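ORF112 (Cyprinid herpesvirus 3, PDB 4WCG) binds left-handed Z-DNA through its Zalpha domain, the part of the protein studied here. Local coordinates at residues L44-Y49 / N73-R78; A48-K53 / V59-S64. All coordinates share one frame; numbering follows the deposited sequence.

Contact 1 (L44-Y49 / N73-R78); sequences LKILAY and NRHLYR. With nucleotides of chain D; nucleotides of chain C.
Tyr77 OH donates a short 2.6 Å hydrogen bond to OP1 of cytosine DC4 of chain D, anchoring the recognition helix of this winged helix-turn-helix Zalpha domain on the Z-DNA backbone. The phosphate oxygen lies in the plane of the phenol ring, at its edge, whereas guanine DG5 of chain D comes over a face. Its base plane is steeply inclined to the ring, and it points its C8 edge at the ring centre, C8 standing 3.3 Å above the plane. The guanine is syn, which brings C8 out to the tyrosine as in other Zalpha complexes with Z-DNA. Trp94 packs edge-to-face with Tyr77. One helical turn earlier, Asn73 ND2 reaches OP1 of DG5 of chain D at 2.9 Å, a bond bent to 147°. Arg74 adds a salt bridge to a further phosphate through NH1, while its NH2 is held by Pro37 O. Arg78 extends to DG5 of chain C, where NH2 bonds to O6 at 2.8 Å and NH1 to N7 at 3.3 Å, two bonds along the Hoogsteen edge; NH1 also has a salt bridge to Glu81.

The side of helix 69-81 turned from the DNA carries Leu76 and His75 and packs on helix 40-52. Between the two segments the contact is made by Ile46; Leu47 adds to the helix packing by touching Met79. With CG1 anti to its carbonyl carbon (chi1 -67°), Ile46 spreads its two branches over neighbouring residues: CG2 meets Leu76 CD2 at 3.6 Å, and CD1 runs across His75. The imidazole is fixed at both nitrogens, ND1 to Glu71 O and NE2 to Ser39 N, consistent with a proton on ND1. The ring is thus tied back to Ser39, just before helix 40-52, and His75 CB receives Ile46 CD1 at 3.5 Å.

Contact 2 (A48-K53 / V59-S64); sequences AYLGTK and VHIAQS
Tyr49 lays one face of its ring squarely on the backbone of Ile61, joining the first helix of the winged helix-turn-helix domain, 40-52, to the helix that opens the helix-turn-helix, 58-65. The CA of Ile61 stands 4.2 Å from the ring centroid and just 5° off the ring normal, a CH-pi contact with the main chain itself. CG1 of the same isoleucine lies over the same face, toward its CD1-CE1 side, 3.6 Å from Tyr49 CD1. Ser64 completes this tight part, bringing its CB obliquely to Tyr49 CE2 at 3.5 Å. Carrying CG anti to the backbone N (chi1 -176°) swings the phenol out from its own helix into the gap between the two; the axes of the short segments approach to 11.0 Å, with 117° between their N-to-C directions.

Toward the interior the packing continues less closely. Leu50 crosses Ile61 at about a right angle, methyl to methyl, with CD2 4.1 Å from CD1. Val72 of the recognition helix backs Ile61, while Val85 and Leu96 lie against Leu50, so this end belongs to the hydrophobic core.

The outer end, at the phenol oxygen and His60, is looser and borders solvent. Tyr49 OH makes no hydrogen bond to the other segment; its nearest atom there is His60 CB at 3.9 Å, and the imidazole of that exposed histidine leads away. On the surface of helix 40-52, Thr52 turns its hydroxyl back on its own helix, where OG1 donates to Ala48 O at 3.1 Å.

From the N terminus, helix 40-52 comes first and serves both contacts, which share Ala48 and Tyr49. Contact 2 closes the short loop to helix 58-65, with five residues between its segments. Contact 1 closes a wider loop, reaching over the whole of helix 58-65 and the turn after it to helix 69-81, so contact 2 lies largely nested within it. Together they seat both helices of the helix-turn-helix on one support, with centres 9 Å apart. The two also meet directly: Leu76 CD2 packs on Leu50 CD1 at 4.2 Å, and Ile46 CG1 approaches Ile61 CG2 at 4.2 Å, making one continuous three-helix core.

Contact 1 (L44-Y49 / N73-R78)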
ATOM      1  N   LEU A  44      10.615  -7.028  -9.032  1.00 27.36           N
ATOM      2  CA  LEU A  44      11.827  -6.367  -9.485  1.00 26.41           C
ATOM      3  C   LEU A  44      11.683  -5.827 -10.908  1.00 25.72           C
ATOM      4  O   LEU A  44      12.190  -4.754 -11.220  1.00 26.72           O
ATOM      5  CB  LEU A  44      13.017  -7.328  -9.396  1.00 28.97           C
ATOM      6  CG  LEU A  44      13.435  -7.689  -7.968  1.00 30.67           C
ATOM      7  CD1 LEU A  44      14.544  -8.725  -7.960  1.00 34.16           C
ATOM      8  CD2 LEU A  44      13.878  -6.443  -7.227  1.00 33.41           C
ATOM      9  N   LYS A  45      10.976  -6.553 -11.765  1.00 28.47           N
ATOM     10  CA  LYS A  45      10.771  -6.091 -13.134  1.00 28.42           C
ATOM     11  C   LYS A  45       9.897  -4.831 -13.163  1.00 24.14           C
ATOM     12  O   LYS A  45      10.130  -3.912 -13.945  1.00 26.71           O
ATOM     13  CB  LYS A  45      10.145  -7.199 -13.981  1.00 31.26           C
ATOM     14  CG  LYS A  45      11.055  -8.412 -14.159  1.00 37.16           C
ATOM     15  CD  LYS A  45      10.306  -9.561 -14.795  1.00 47.72           C
ATOM     16  CE  LYS A  45      11.230 -10.745 -15.046  1.00 62.66           C
ATOM     17  NZ  LYS A  45      10.552 -11.813 -15.834  1.00 75.02           N
ATOM     18  N   ILE A  46       8.880  -4.803 -12.313  1.00 23.89           N
ATOM     19  CA  ILE A  46       7.995  -3.645 -12.235  1.00 24.49           C
ATOM     20  C   ILE A  46       8.750  -2.428 -11.697  1.00 25.57           C
ATOM     21  O   ILE A  46       8.623  -1.321 -12.215  1.00 25.17           O
ATOM     22  CB  ILE A  46       6.787  -3.954 -11.350  1.00 21.86           C
ATOM     23  CG1 ILE A  46       5.906  -5.005 -12.027  1.00 21.49           C
ATOM     24  CG2 ILE A  46       5.980  -2.684 -11.071  1.00 24.25           C
ATOM     25  CD1 ILE A  46       4.798  -5.530 -11.139  1.00 23.08           C
ATOM     26  N   LEU A  47       9.554  -2.646 -10.663  1.00 22.80           N
ATOM     27  CA  LEU A  47      10.358  -1.571 -10.091  1.00 21.87           C
ATOM     28  C   LEU A  47      11.328  -1.036 -11.139  1.00 27.16           C
ATOM     29  O   LEU A  47      11.596   0.168 -11.209  1.00 27.52           O
ATOM     30  CB  LEU A  47      11.120  -2.067  -8.862  1.00 23.15           C
ATOM     31  CG  LEU A  47      10.229  -2.405  -7.666  1.00 23.99           C
ATOM     32  CD1 LEU A  47      11.045  -3.049  -6.557  1.00 28.86           C
ATOM     33  CD2 LEU A  47       9.565  -1.152  -7.136  1.00 26.02           C
ATOM     34  N   ALA A  48      11.870  -1.931 -11.959  1.00 25.77           N
ATOM     35  CA  ALA A  48      12.787  -1.490 -12.989  1.00 28.63           C
ATOM     36  C   ALA A  48      12.105  -0.601 -14.019  1.00 27.63           C
ATOM     37  O   ALA A  48      12.685   0.384 -14.464  1.00 30.45           O
ATOM     38  CB  ALA A  48      13.433  -2.679 -13.667  1.00 28.15           C
ATOM     39  N   TYR A  49      10.885  -0.961 -14.413  1.00 25.96           N
ATOM     40  CA  TYR A  49      10.140  -0.129 -15.348  1.00 28.11           C
ATOM     41  C   TYR A  49       9.927   1.256 -14.737  1.00 26.83           C
ATOM     42  O   TYR A  49      10.145   2.274 -15.389  1.00 28.50           O
ATOM     43  CB  TYR A  49       8.792  -0.770 -15.703  1.00 25.60           C
ATOM     44  CG  TYR A  49       8.004  -0.004 -16.753  1.00 29.11           C
ATOM     45  CD1 TYR A  49       7.223   1.092 -16.405  1.00 27.52           C
ATOM     46  CD2 TYR A  49       8.056  -0.371 -18.089  1.00 37.04           C
ATOM     47  CE1 TYR A  49       6.509   1.798 -17.360  1.00 26.05           C
ATOM     48  CE2 TYR A  49       7.341   0.330 -19.053  1.00 43.13           C
ATOM     49  CZ  TYR A  49       6.565   1.412 -18.679  1.00 34.60           C
ATOM     50  OH  TYR A  49       5.860   2.115 -19.634  1.00 42.49           O
ATOM     51  N   ASN A  73      -1.092  -5.214 -11.501  1.00 17.62           N
ATOM     52  CA  ASN A  73      -1.751  -4.486 -10.421  1.00 16.32           C
ATOM     53  C   ASN A  73      -1.671  -5.263  -9.110  1.00 18.12           C
ATOM     54  O   ASN A  73      -1.510  -4.656  -8.052  1.00 19.07           O
ATOM     55  CB  ASN A  73      -3.212  -4.164 -10.780  1.00 17.95           C
ATOM     56  CG  ASN A  73      -3.350  -2.805 -11.432  1.00 17.22           C
ATOM     57  OD1 ASN A  73      -2.573  -1.898 -11.128  1.00 18.60           O
ATOM     58  ND2 ASN A  73      -4.343  -2.641 -12.296  1.00 18.75           N
ATOM     59  N   ARG A  74      -1.781  -6.592  -9.157  1.00 16.77           N
ATOM     60  CA  ARG A  74      -1.681  -7.362  -7.921  1.00 17.67           C
ATOM     61  C   ARG A  74      -0.328  -7.079  -7.260  1.00 20.01           C
ATOM     62  O   ARG A  74      -0.239  -6.882  -6.027  1.00 20.70           O
ATOM     63  CB  ARG A  74      -1.857  -8.857  -8.198  1.00 21.16           C
ATOM     64  CG  ARG A  74      -1.959  -9.699  -6.919  1.00 22.88           C
ATOM     65  CD  ARG A  74      -2.380 -11.122  -7.202  1.00 30.43           C
ATOM     66  NE  ARG A  74      -1.347 -11.859  -7.912  1.00 35.08           N
ATOM     67  CZ  ARG A  74      -1.424 -12.196  -9.192  1.00 44.13           C
ATOM     68  NH1 ARG A  74      -2.480 -11.838  -9.903  1.00 40.95           N
ATOM     69  NH2 ARG A  74      -0.443 -12.884  -9.759  1.00 40.46           N
ATOM     70  N   HIS A  75       0.720  -7.053  -8.079  1.00 18.73           N
ATOM     71  CA  HIS A  75       2.053  -6.823  -7.531  1.00 18.65           C
ATOM     72  C   HIS A  75       2.262  -5.367  -7.093  1.00 19.25           C
ATOM     73  O   HIS A  75       2.857  -5.125  -6.040  1.00 19.09           O
ATOM     74  CB  HIS A  75       3.122  -7.258  -8.534  1.00 19.01           C
ATOM     75  CG  HIS A  75       3.238  -8.743  -8.678  1.00 23.14           C
ATOM     76  ND1 HIS A  75       2.290  -9.511  -9.324  1.00 23.58           N
ATOM     77  CD2 HIS A  75       4.189  -9.605  -8.246  1.00 25.63           C
ATOM     78  CE1 HIS A  75       2.659 -10.779  -9.291  1.00 27.31           C
ATOM     79  NE2 HIS A  75       3.807 -10.864  -8.642  1.00 29.52           N
ATOM     80  N   LEU A  76       1.772  -4.403  -7.874  1.00 17.81           N
ATOM     81  CA  LEU A  76       1.887  -2.987  -7.491  1.00 16.26           C
ATOM     82  C   LEU A  76       1.234  -2.728  -6.143  1.00 17.52           C
ATOM     83  O   LEU A  76       1.817  -2.101  -5.248  1.00 18.09           O
ATOM     84  CB  LEU A  76       1.241  -2.067  -8.541  1.00 16.46           C
ATOM     85  CG  LEU A  76       2.023  -1.877  -9.840  1.00 15.49           C
ATOM     86  CD1 LEU A  76       1.118  -1.269 -10.917  1.00 19.69           C
ATOM     87  CD2 LEU A  76       3.221  -0.951  -9.576  1.00 18.14           C
ATOM     88  N   TYR A  77       0.003  -3.199  -5.982  1.00 16.96           N
ATOM     89  CA  TYR A  77      -0.691  -2.928  -4.736  1.00 17.21           C
ATOM     90  C   TYR A  77      -0.017  -3.615  -3.547  1.00 19.06           C
ATOM     91  O   TYR A  77       0.064  -3.036  -2.471  1.00 19.94           O
ATOM     92  CB  TYR A  77      -2.165  -3.327  -4.841  1.00 17.07           C
ATOM     93  CG  TYR A  77      -3.013  -2.269  -5.530  1.00 17.91           C
ATOM     94  CD1 TYR A  77      -3.141  -2.239  -6.917  1.00 17.97           C
ATOM     95  CD2 TYR A  77      -3.643  -1.284  -4.791  1.00 16.39           C
ATOM     96  CE1 TYR A  77      -3.911  -1.270  -7.537  1.00 15.47           C
ATOM     97  CE2 TYR A  77      -4.407  -0.310  -5.392  1.00 17.70           C
ATOM     98  CZ  TYR A  77      -4.537  -0.305  -6.772  1.00 16.43           C
ATOM     99  OH  TYR A  77      -5.307   0.678  -7.350  1.00 18.23           O
ATOM    100  N   ARG A  78       0.476  -4.838  -3.717  1.00 17.83           N
ATOM    101  CA  ARG A  78       1.170  -5.449  -2.594  1.00 18.88           C
ATOM    102  C   ARG A  78       2.479  -4.715  -2.270  1.00 19.99           C
ATOM    103  O   ARG A  78       2.812  -4.554  -1.091  1.00 21.26           O
ATOM    104  CB  ARG A  78       1.410  -6.924  -2.862  1.00 21.06           C
ATOM    105  CG  ARG A  78       0.106  -7.739  -2.838  1.00 26.93           C
ATOM    106  CD  ARG A  78      -0.728  -7.552  -1.545  1.00 29.89           C
ATOM    107  NE  ARG A  78      -1.857  -8.484  -1.496  1.00 31.15           N
ATOM    108  CZ  ARG A  78      -2.750  -8.573  -0.506  1.00 36.96           C
ATOM    109  NH1 ARG A  78      -2.681  -7.775   0.563  1.00 34.62           N
ATOM    110  NH2 ARG A  78      -3.723  -9.477  -0.581  1.00 31.61           N
TER
ATOM    111  P    DG D   5      -7.335  -5.062 -12.537  1.00 18.01           P
ATOM    112  OP1  DG D   5      -6.680  -4.012 -13.280  1.00 19.71           O
ATOM    113  OP2  DG D   5      -7.795  -6.230 -13.248  1.00 19.84           O
ATOM    114  O5'  DG D   5      -6.342  -5.482 -11.383  1.00 18.08           O
ATOM    115  C5'  DG D   5      -6.731  -6.443 -10.440  1.00 18.63           C
ATOM    116  C4'  DG D   5      -5.700  -6.558  -9.345  1.00 17.00           C
ATOM    117  O4'  DG D   5      -5.578  -5.310  -8.648  1.00 18.33           O
ATOM    118  C3'  DG D   5      -6.056  -7.595  -8.289  1.00 19.33           C
ATOM    119  O3'  DG D   5      -5.348  -8.772  -8.624  1.00 22.47           O
ATOM    120  C2'  DG D   5      -5.570  -6.981  -6.990  1.00 19.69           C
ATOM    121  C1'  DG D   5      -5.476  -5.496  -7.255  1.00 18.71           C
ATOM    122  N9   DG D   5      -6.471  -4.639  -6.620  1.00 19.80           N
ATOM    123  C8   DG D   5      -6.211  -3.490  -5.926  1.00 20.33           C
ATOM    124  N7   DG D   5      -7.285  -2.880  -5.522  1.00 18.96           N
ATOM    125  C5   DG D   5      -8.320  -3.674  -5.981  1.00 17.95           C
ATOM    126  C6   DG D   5      -9.713  -3.525  -5.837  1.00 17.83           C
ATOM    127  O6   DG D   5     -10.327  -2.643  -5.257  1.00 19.28           O
ATOM    128  N1   DG D   5     -10.401  -4.544  -6.476  1.00 16.81           N
ATOM    129  C2   DG D   5      -9.821  -5.581  -7.152  1.00 16.58           C
ATOM    130  N2   DG D   5     -10.651  -6.468  -7.692  1.00 16.70           N
ATOM    131  N3   DG D   5      -8.519  -5.738  -7.282  1.00 17.11           N
ATOM    132  C4   DG D   5      -7.834  -4.758  -6.670  1.00 17.30           C
ATOM    133  P    DC D   4      -6.991   0.431 -10.403  1.00 17.07           P
ATOM    134  OP1  DC D   4      -5.592   0.352  -9.954  1.00 18.09           O
ATOM    135  OP2  DC D   4      -7.272   0.439 -11.844  1.00 18.85           O
ATOM    136  O5'  DC D   4      -7.825  -0.747  -9.709  1.00 19.37           O
ATOM    137  C5'  DC D   4      -7.204  -1.968  -9.396  1.00 18.25           C
ATOM    138  C4'  DC D   4      -8.099  -3.128  -9.809  1.00 16.99           C
ATOM    139  O4'  DC D   4      -9.311  -3.123  -8.998  1.00 17.49           O
ATOM    140  C3'  DC D   4      -8.567  -3.100 -11.270  1.00 17.63           C
ATOM    141  O3'  DC D   4      -8.583  -4.434 -11.792  1.00 18.04           O
ATOM    142  C2'  DC D   4      -9.990  -2.559 -11.150  1.00 16.76           C
ATOM    143  C1'  DC D   4     -10.434  -3.222  -9.850  1.00 16.84           C
ATOM    144  N1   DC D   4     -11.574  -2.535  -9.207  1.00 16.26           N
ATOM    145  C2   DC D   4     -12.865  -2.990  -9.424  1.00 16.81           C
ATOM    146  O2   DC D   4     -13.031  -3.971 -10.159  1.00 17.46           O
ATOM    147  N3   DC D   4     -13.906  -2.344  -8.833  1.00 17.64           N
ATOM    148  C4   DC D   4     -13.670  -1.287  -8.051  1.00 16.39           C
ATOM    149  N4   DC D   4     -14.715  -0.676  -7.484  1.00 19.92           N
ATOM    150  C5   DC D   4     -12.350  -0.800  -7.826  1.00 18.77           C
ATOM    151  C6   DC D   4     -11.342  -1.451  -8.407  1.00 16.29           C
TER
ATOM    152  P    DG C   5      -9.409  -8.686   8.365  1.00 19.94           P
ATOM    153  OP1  DG C   5      -8.545  -8.515   9.484  1.00 22.15           O
ATOM    154  OP2  DG C   5     -10.800  -8.949   8.597  1.00 24.04           O
ATOM    155  O5'  DG C   5      -9.304  -7.394   7.452  1.00 20.92           O
ATOM    156  C5'  DG C   5     -10.075  -7.308   6.289  1.00 19.25           C
ATOM    157  C4'  DG C   5      -9.729  -6.062   5.510  1.00 19.33           C
ATOM    158  O4'  DG C   5      -8.329  -6.062   5.189  1.00 19.75           O
ATOM    159  C3'  DG C   5     -10.474  -5.976   4.188  1.00 19.19           C
ATOM    160  O3'  DG C   5     -11.615  -5.164   4.386  1.00 21.86           O
ATOM    161  C2'  DG C   5      -9.470  -5.333   3.257  1.00 21.18           C
ATOM    162  C1'  DG C   5      -8.113  -5.616   3.870  1.00 20.92           C
ATOM    163  N9   DG C   5      -7.281  -6.603   3.200  1.00 20.55           N
ATOM    164  C8   DG C   5      -5.964  -6.432   2.868  1.00 19.17           C
ATOM    165  N7   DG C   5      -5.432  -7.484   2.320  1.00 20.31           N
ATOM    166  C5   DG C   5      -6.460  -8.411   2.289  1.00 19.81           C
ATOM    167  C6   DG C   5      -6.476  -9.742   1.817  1.00 19.47           C
ATOM    168  O6   DG C   5      -5.564 -10.387   1.315  1.00 20.02           O
ATOM    169  N1   DG C   5      -7.724 -10.323   1.984  1.00 16.27           N
ATOM    170  C2   DG C   5      -8.806  -9.716   2.555  1.00 19.80           C
ATOM    171  N2   DG C   5      -9.916 -10.450   2.639  1.00 18.02           N
ATOM    172  N3   DG C   5      -8.798  -8.484   3.018  1.00 19.44           N
ATOM    173  C4   DG C   5      -7.606  -7.888   2.839  1.00 18.05           C
TER

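Contact 2 (A48-K53 / V59-S64)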
ATOM      1  N   ALA A  48      11.870  -1.931 -11.959  1.00 25.77           N
ATOM      2  CA  ALA A  48      12.787  -1.490 -12.989  1.00 28.63           C
ATOM      3  C   ALA A  48      12.105  -0.601 -14.019  1.00 27.63           C
ATOM      4  O   ALA A  48      12.685   0.384 -14.464  1.00 30.45           O
ATOM      5  CB  ALA A  48      13.433  -2.679 -13.667  1.00 28.15           C
ATOM      6  N   TYR A  49      10.885  -0.961 -14.413  1.00 25.96           N
ATOM      7  CA  TYR A  49      10.140  -0.129 -15.348  1.00 28.11           C
ATOM      8  C   TYR A  49       9.927   1.256 -14.737  1.00 26.83           C
ATOM      9  O   TYR A  49      10.145   2.274 -15.389  1.00 28.50           O
ATOM     10  CB  TYR A  49       8.792  -0.770 -15.703  1.00 25.60           C
ATOM     11  CG  TYR A  49       8.004  -0.004 -16.753  1.00 29.11           C
ATOM     12  CD1 TYR A  49       7.223   1.092 -16.405  1.00 27.52           C
ATOM     13  CD2 TYR A  49       8.056  -0.371 -18.089  1.00 37.04           C
ATOM     14  CE1 TYR A  49       6.509   1.798 -17.360  1.00 26.05           C
ATOM     15  CE2 TYR A  49       7.341   0.330 -19.053  1.00 43.13           C
ATOM     16  CZ  TYR A  49       6.565   1.412 -18.679  1.00 34.60           C
ATOM     17  OH  TYR A  49       5.860   2.115 -19.634  1.00 42.49           O
ATOM     18  N   LEU A  50       9.521   1.291 -13.476  1.00 26.98           N
ATOM     19  CA  LEU A  50       9.208   2.560 -12.825  1.00 28.86           C
ATOM     20  C   LEU A  50      10.432   3.450 -12.685  1.00 30.18           C
ATOM     21  O   LEU A  50      10.321   4.678 -12.716  1.00 33.49           O
ATOM     22  CB  LEU A  50       8.581   2.313 -11.453  1.00 26.60           C
ATOM     23  CG  LEU A  50       7.175   1.747 -11.561  1.00 23.94           C
ATOM     24  CD1 LEU A  50       6.620   1.385 -10.183  1.00 25.26           C
ATOM     25  CD2 LEU A  50       6.269   2.762 -12.254  1.00 29.91           C
ATOM     26  N   GLY A  51      11.600   2.824 -12.556  1.00 31.50           N
ATOM     27  CA  GLY A  51      12.850   3.556 -12.468  1.00 34.41           C
ATOM     28  C   GLY A  51      13.146   4.278 -13.764  1.00 35.92           C
ATOM     29  O   GLY A  51      13.929   5.229 -13.795  1.00 47.70           O
ATOM     30  N   THR A  52      12.513   3.821 -14.840  1.00 38.78           N
ATOM     31  CA  THR A  52      12.718   4.396 -16.161  1.00 45.87           C
ATOM     32  C   THR A  52      11.644   5.435 -16.487  1.00 39.26           C
ATOM     33  O   THR A  52      11.897   6.402 -17.208  1.00 41.91           O
ATOM     34  CB  THR A  52      12.721   3.299 -17.246  1.00 44.92           C
ATOM     35  OG1 THR A  52      13.575   2.220 -16.842  1.00 50.02           O
ATOM     36  CG2 THR A  52      13.220   3.853 -18.538  1.00 44.82           C
ATOM     37  N   LYS A  53      10.457   5.237 -15.935  1.00 35.06           N
ATOM     38  CA  LYS A  53       9.313   6.104 -16.194  1.00 33.81           C
ATOM     39  C   LYS A  53       8.423   6.250 -14.968  1.00 34.26           C
ATOM     40  O   LYS A  53       7.575   5.398 -14.703  1.00 41.90           O
ATOM     41  CB  LYS A  53       8.483   5.565 -17.365  1.00 47.03           C
ATOM     42  N   VAL A  59      -1.406  -0.619 -17.244  1.00 23.41           N
ATOM     43  CA  VAL A  59      -1.602  -1.164 -18.590  1.00 25.62           C
ATOM     44  C   VAL A  59      -0.314  -1.054 -19.392  1.00 30.09           C
ATOM     45  O   VAL A  59      -0.009  -1.917 -20.214  1.00 30.40           O
ATOM     46  CB  VAL A  59      -2.759  -0.462 -19.335  1.00 29.72           C
ATOM     47  CG1 VAL A  59      -2.456   1.018 -19.561  1.00 30.51           C
ATOM     48  CG2 VAL A  59      -3.037  -1.168 -20.652  1.00 38.07           C
ATOM     49  N   HIS A  60       0.463  -0.010 -19.136  1.00 26.54           N
ATOM     50  CA  HIS A  60       1.677   0.212 -19.907  1.00 28.64           C
ATOM     51  C   HIS A  60       2.816  -0.643 -19.379  1.00 27.14           C
ATOM     52  O   HIS A  60       3.624  -1.159 -20.148  1.00 30.66           O
ATOM     53  CB  HIS A  60       2.032   1.695 -19.891  1.00 35.12           C
ATOM     54  CG  HIS A  60       1.011   2.553 -20.575  1.00 35.76           C
ATOM     55  ND1 HIS A  60       0.607   3.773 -20.078  1.00 40.60           N
ATOM     56  CD2 HIS A  60       0.301   2.357 -21.713  1.00 47.66           C
ATOM     57  CE1 HIS A  60      -0.302   4.296 -20.882  1.00 45.96           C
ATOM     58  NE2 HIS A  60      -0.507   3.456 -21.881  1.00 49.33           N
ATOM     59  N   ILE A  61       2.857  -0.829 -18.065  1.00 24.93           N
ATOM     60  CA  ILE A  61       3.823  -1.747 -17.485  1.00 25.74           C
ATOM     61  C   ILE A  61       3.563  -3.172 -17.978  1.00 25.10           C
ATOM     62  O   ILE A  61       4.483  -3.883 -18.383  1.00 26.15           O
ATOM     63  CB  ILE A  61       3.770  -1.704 -15.957  1.00 23.73           C
ATOM     64  CG1 ILE A  61       4.037  -0.267 -15.491  1.00 23.95           C
ATOM     65  CG2 ILE A  61       4.753  -2.704 -15.366  1.00 25.48           C
ATOM     66  CD1 ILE A  61       3.916  -0.051 -14.005  1.00 28.16           C
ATOM     67  N   ALA A  62       2.300  -3.584 -17.962  1.00 24.64           N
ATOM     68  CA  ALA A  62       1.915  -4.904 -18.442  1.00 25.39           C
ATOM     69  C   ALA A  62       2.297  -5.129 -19.909  1.00 27.81           C
ATOM     70  O   ALA A  62       2.806  -6.196 -20.273  1.00 31.32           O
ATOM     71  CB  ALA A  62       0.408  -5.110 -18.244  1.00 27.40           C
ATOM     72  N   GLN A  63       2.055  -4.130 -20.755  1.00 28.43           N
ATOM     73  CA  GLN A  63       2.408  -4.240 -22.160  1.00 30.76           C
ATOM     74  C   GLN A  63       3.905  -4.470 -22.307  1.00 31.46           C
ATOM     75  O   GLN A  63       4.334  -5.317 -23.085  1.00 33.00           O
ATOM     76  CB  GLN A  63       1.990  -2.983 -22.926  1.00 32.06           C
ATOM     77  CG  GLN A  63       0.502  -2.862 -23.194  1.00 49.25           C
ATOM     78  CD  GLN A  63       0.140  -1.540 -23.850  1.00 68.00           C
ATOM     79  OE1 GLN A  63       0.993  -0.668 -24.023  1.00 76.45           O
ATOM     80  NE2 GLN A  63      -1.124  -1.392 -24.230  1.00 70.22           N
ATOM     81  N   SER A  64       4.696  -3.725 -21.542  1.00 30.64           N
ATOM     82  CA  SER A  64       6.147  -3.794 -21.665  1.00 31.89           C
ATOM     83  C   SER A  64       6.687  -5.143 -21.213  1.00 31.59           C
ATOM     84  O   SER A  64       7.588  -5.700 -21.846  1.00 33.39           O
ATOM     85  CB  SER A  64       6.816  -2.672 -20.863  1.00 31.47           C
ATOM     86  OG  SER A  64       8.228  -2.684 -21.060  1.00 33.38           O
TER